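Methyl-accepting chemotaxis protein, putative (PDB 3OOV) is a putative chemotaxis receptor whose crystallised fragment folds as a GAF domain, and probably helps to relay sensory signals in Geobacter sulfurreducens. Local coordinates at residues D18-E26 with S50-A58. Sequence-based numbering, arbitrary orientation.
Sequences DEVLRLCAE and SFVAAVGTA. With GOL (glycerol), chain D.
Val52 meets the helix with one methyl, CG1, which lies 3.9 Å from Leu21 CD1 and 3.4 Å from Asp18 OD1, the aspartate side chain crossing the valine at about a right angle. With CG1 anti to the backbone N (chi1 173°), this single methyl sits between the buried leucine and the partly exposed Asp18 carboxylate. The small Ala53 lets the backbones come closest at Arg22, which passes its aliphatic CG over the Ala53 methyl. One helical turn after Leu21, Ala25 CB packs 4.1 Å from Ala53 CB and 3.8 Å from Val55 CG2.

The side chains of Val52 and Ala53 both point to the helix because a classic beta bulge opposite Ile39 breaks the strand's alternation; Ala54 then points away and Val55 returns. The axes of helix 18-26 and strand 50-55 approach to 7.5 Å, their directions 33° apart. Behind this layer, Leu21 also touches Met41 and Ala156, and Ala25 rests on Val37, so helix 17-31 packs against the antiparallel sheet of the GAF domain and beside helix 143-167.

No direct hydrogen bond joins the segments. A water accepts from Arg22 NH1 in the guanidinium plane and donates to Val52 O; the bend at chi3 (-52°) turns the arginine's charged end back along the helix, over Asp18 O and Glu19 CA. Farther along, a glycerol, probably from the crystallisation liquor, takes a hydrogen bond from Ala54 N to its O2 (2.7 Å) and gives one from O3 to Glu26 OE1 (3.1 Å). Apolar packing thus joins helix and strand directly, while the water and glycerol bridge polar groups at its margin in this crystal; the glycerol implies no physiological ligand.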
loop_
_atom_site.group_PDB
_atom_site.type_symbol
_atom_site.label_atom_id
_atom_site.label_comp_id
_atom_site.label_asym_id
_atom_site.label_seq_id
_atom_site.Cartn_x
_atom_site.Cartn_y
_atom_site.Cartn_z
ATOM N N ASP A 18 11.239 0.804 23.443
ATOM C CA ASP A 18 10.162 -0.138 23.680
ATOM C C ASP A 18 9.026 0.509 24.428
ATOM O O ASP A 18 7.828 0.211 24.175
ATOM C CB ASP A 18 10.683 -1.322 24.465
ATOM C CG ASP A 18 11.522 -2.246 23.621
ATOM O OD1 ASP A 18 11.675 -2.005 22.388
ATOM O OD2 ASP A 18 12.017 -3.237 24.200
ATOM N N GLU A 19 9.382 1.395 25.374
ATOM C CA GLU A 19 8.353 2.141 26.083
ATOM C C GLU A 19 7.543 3.029 25.119
ATOM O O GLU A 19 6.328 3.152 25.243
ATOM C CB GLU A 19 8.999 2.960 27.198
ATOM C CG GLU A 19 8.085 3.722 28.102
ATOM C CD GLU A 19 8.885 4.415 29.219
ATOM O OE1 GLU A 19 8.734 3.963 30.385
ATOM O OE2 GLU A 19 9.689 5.353 28.919
ATOM N N VAL A 20 8.226 3.636 24.158
ATOM C CA VAL A 20 7.582 4.494 23.201
ATOM C C VAL A 20 6.640 3.659 22.318
ATOM O O VAL A 20 5.587 4.134 21.907
ATOM C CB VAL A 20 8.604 5.146 22.310
ATOM C CG1 VAL A 20 7.983 5.687 20.997
ATOM C CG2 VAL A 20 9.353 6.277 23.087
ATOM N N LEU A 21 7.057 2.438 22.012
ATOM C CA LEU A 21 6.275 1.525 21.209
ATOM C C LEU A 21 5.049 1.089 22.037
ATOM O O LEU A 21 3.933 1.172 21.538
ATOM C CB LEU A 21 7.134 0.336 20.791
ATOM C CG LEU A 21 8.237 0.817 19.829
ATOM C CD1 LEU A 21 9.136 -0.336 19.437
ATOM C CD2 LEU A 21 7.684 1.490 18.541
ATOM N N ARG A 22 5.261 0.740 23.304
ATOM C CA ARG A 22 4.140 0.383 24.139
ATOM C C ARG A 22 3.077 1.506 24.229
ATOM O O ARG A 22 1.877 1.256 24.037
ATOM C CB ARG A 22 4.584 -0.172 25.502
ATOM C CG ARG A 22 5.198 -1.577 25.419
ATOM C CD ARG A 22 5.440 -2.206 26.810
ATOM N NE ARG A 22 6.197 -1.298 27.673
ATOM C CZ ARG A 22 7.526 -1.318 27.863
ATOM N NH1 ARG A 22 8.312 -2.230 27.287
ATOM N NH2 ARG A 22 8.075 -0.404 28.655
ATOM N N LEU A 23 3.529 2.735 24.397
ATOM C CA LEU A 23 2.653 3.914 24.456
ATOM C C LEU A 23 1.960 4.217 23.151
ATOM O O LEU A 23 0.779 4.649 23.142
ATOM C CB LEU A 23 3.452 5.154 24.823
ATOM C CG LEU A 23 3.929 5.339 26.257
ATOM C CD1 LEU A 23 5.116 6.372 26.276
ATOM C CD2 LEU A 23 2.729 5.815 27.193
ATOM N N CYS A 24 2.667 4.026 22.032
ATOM C CA CYS A 24 1.980 4.067 20.754
ATOM C C CYS A 24 0.825 3.051 20.669
ATOM O O CYS A 24 -0.233 3.356 20.091
ATOM C CB CYS A 24 2.938 3.784 19.597
ATOM S SG CYS A 24 3.948 5.189 19.172
ATOM N N ALA A 25 1.052 1.850 21.166
ATOM C CA ALA A 25 0.084 0.790 21.025
ATOM C C ALA A 25 -1.076 1.096 22.009
ATOM O O ALA A 25 -2.258 1.023 21.649
ATOM C CB ALA A 25 0.710 -0.517 21.315
ATOM N N GLU A 26 -0.730 1.514 23.232
ATOM C CA GLU A 26 -1.717 2.082 24.173
ATOM C C GLU A 26 -2.610 3.105 23.572
ATOM O O GLU A 26 -3.829 2.941 23.622
ATOM C CB GLU A 26 -1.098 2.558 25.503
ATOM C CG GLU A 26 -0.689 1.309 26.354
ATOM C CD GLU A 26 0.110 1.597 27.687
ATOM O OE1 GLU A 26 0.750 0.625 28.209
ATOM O OE2 GLU A 26 0.069 2.744 28.216
ATOM N N SER A 50 11.468 -9.009 16.783
ATOM C CA SER A 50 11.094 -9.322 18.099
ATOM C C SER A 50 9.743 -8.619 18.457
ATOM O O SER A 50 9.399 -7.534 17.966
ATOM C CB SER A 50 12.262 -9.094 19.068
ATOM O OG SER A 50 12.399 -7.731 19.292
ATOM N N PHE A 51 8.918 -9.323 19.207
ATOM C CA PHE A 51 7.572 -8.859 19.455
ATOM C C PHE A 51 7.660 -7.923 20.674
ATOM O O PHE A 51 7.924 -8.381 21.751
ATOM C CB PHE A 51 6.699 -10.084 19.710
ATOM C CG PHE A 51 5.195 -9.924 19.351
ATOM C CD1 PHE A 51 4.476 -11.021 18.881
ATOM C CD2 PHE A 51 4.512 -8.714 19.547
ATOM C CE1 PHE A 51 3.090 -10.905 18.550
ATOM C CE2 PHE A 51 3.144 -8.596 19.229
ATOM C CZ PHE A 51 2.427 -9.672 18.791
ATOM N N VAL A 52 7.439 -6.633 20.495
ATOM C CA VAL A 52 7.690 -5.614 21.529
ATOM C C VAL A 52 6.439 -5.159 22.298
ATOM O O VAL A 52 6.464 -5.006 23.546
ATOM C CB VAL A 52 8.430 -4.382 20.904
ATOM C CG1 VAL A 52 8.560 -3.226 21.937
ATOM C CG2 VAL A 52 9.813 -4.809 20.411
ATOM N N ALA A 53 5.344 -4.943 21.565
ATOM C CA ALA A 53 4.071 -4.537 22.145
ATOM C C ALA A 53 2.932 -5.311 21.520
ATOM O O ALA A 53 2.935 -5.616 20.326
ATOM C CB ALA A 53 3.852 -3.029 22.027
ATOM N N ALA A 54 1.979 -5.689 22.377
ATOM C CA ALA A 54 0.744 -6.385 21.998
ATOM C C ALA A 54 -0.284 -5.833 22.932
ATOM O O ALA A 54 -0.208 -6.013 24.142
ATOM C CB ALA A 54 0.856 -7.848 22.161
ATOM N N VAL A 55 -1.171 -5.039 22.414
ATOM C CA VAL A 55 -2.268 -4.586 23.216
ATOM C C VAL A 55 -3.533 -5.267 22.631
ATOM O O VAL A 55 -3.631 -5.541 21.390
ATOM C CB VAL A 55 -2.238 -3.038 23.237
ATOM C CG1 VAL A 55 -3.372 -2.499 23.946
ATOM C CG2 VAL A 55 -0.989 -2.566 24.004
ATOM N N GLY A 56 -4.460 -5.618 23.514
ATOM C CA GLY A 56 -5.754 -6.168 23.110
ATOM C C GLY A 56 -5.821 -7.679 23.049
ATOM O O GLY A 56 -6.912 -8.247 22.866
ATOM N N THR A 57 -4.679 -8.349 23.173
ATOM C CA THR A 57 -4.674 -9.815 23.173
ATOM C C THR A 57 -4.482 -10.226 24.617
ATOM O O THR A 57 -3.428 -9.930 25.216
ATOM C CB THR A 57 -3.584 -10.420 22.234
ATOM O OG1 THR A 57 -3.928 -10.111 20.876
ATOM C CG2 THR A 57 -3.562 -11.971 22.371
ATOM N N ALA A 58 -5.517 -10.851 25.191
ATOM C CA ALA A 58 -5.463 -11.247 26.628
ATOM C C ALA A 58 -4.509 -12.420 26.827
ATOM O O ALA A 58 -4.372 -13.276 25.931
ATOM C CB ALA A 58 -6.963 -11.598 27.245
HETATM C C1 GOL D . 2.548 -5.141 27.022
HETATM O O1 GOL D . 2.381 -6.465 26.522
HETATM C C2 GOL D . 1.959 -4.219 25.963
HETATM O O2 GOL D . 2.598 -4.544 24.757
HETATM C C3 GOL D . 2.161 -2.733 26.262
HETATM O O3 GOL D . 1.254 -2.276 27.236
HETATM O O HOH W 1 8.224 -4.170 25.567
#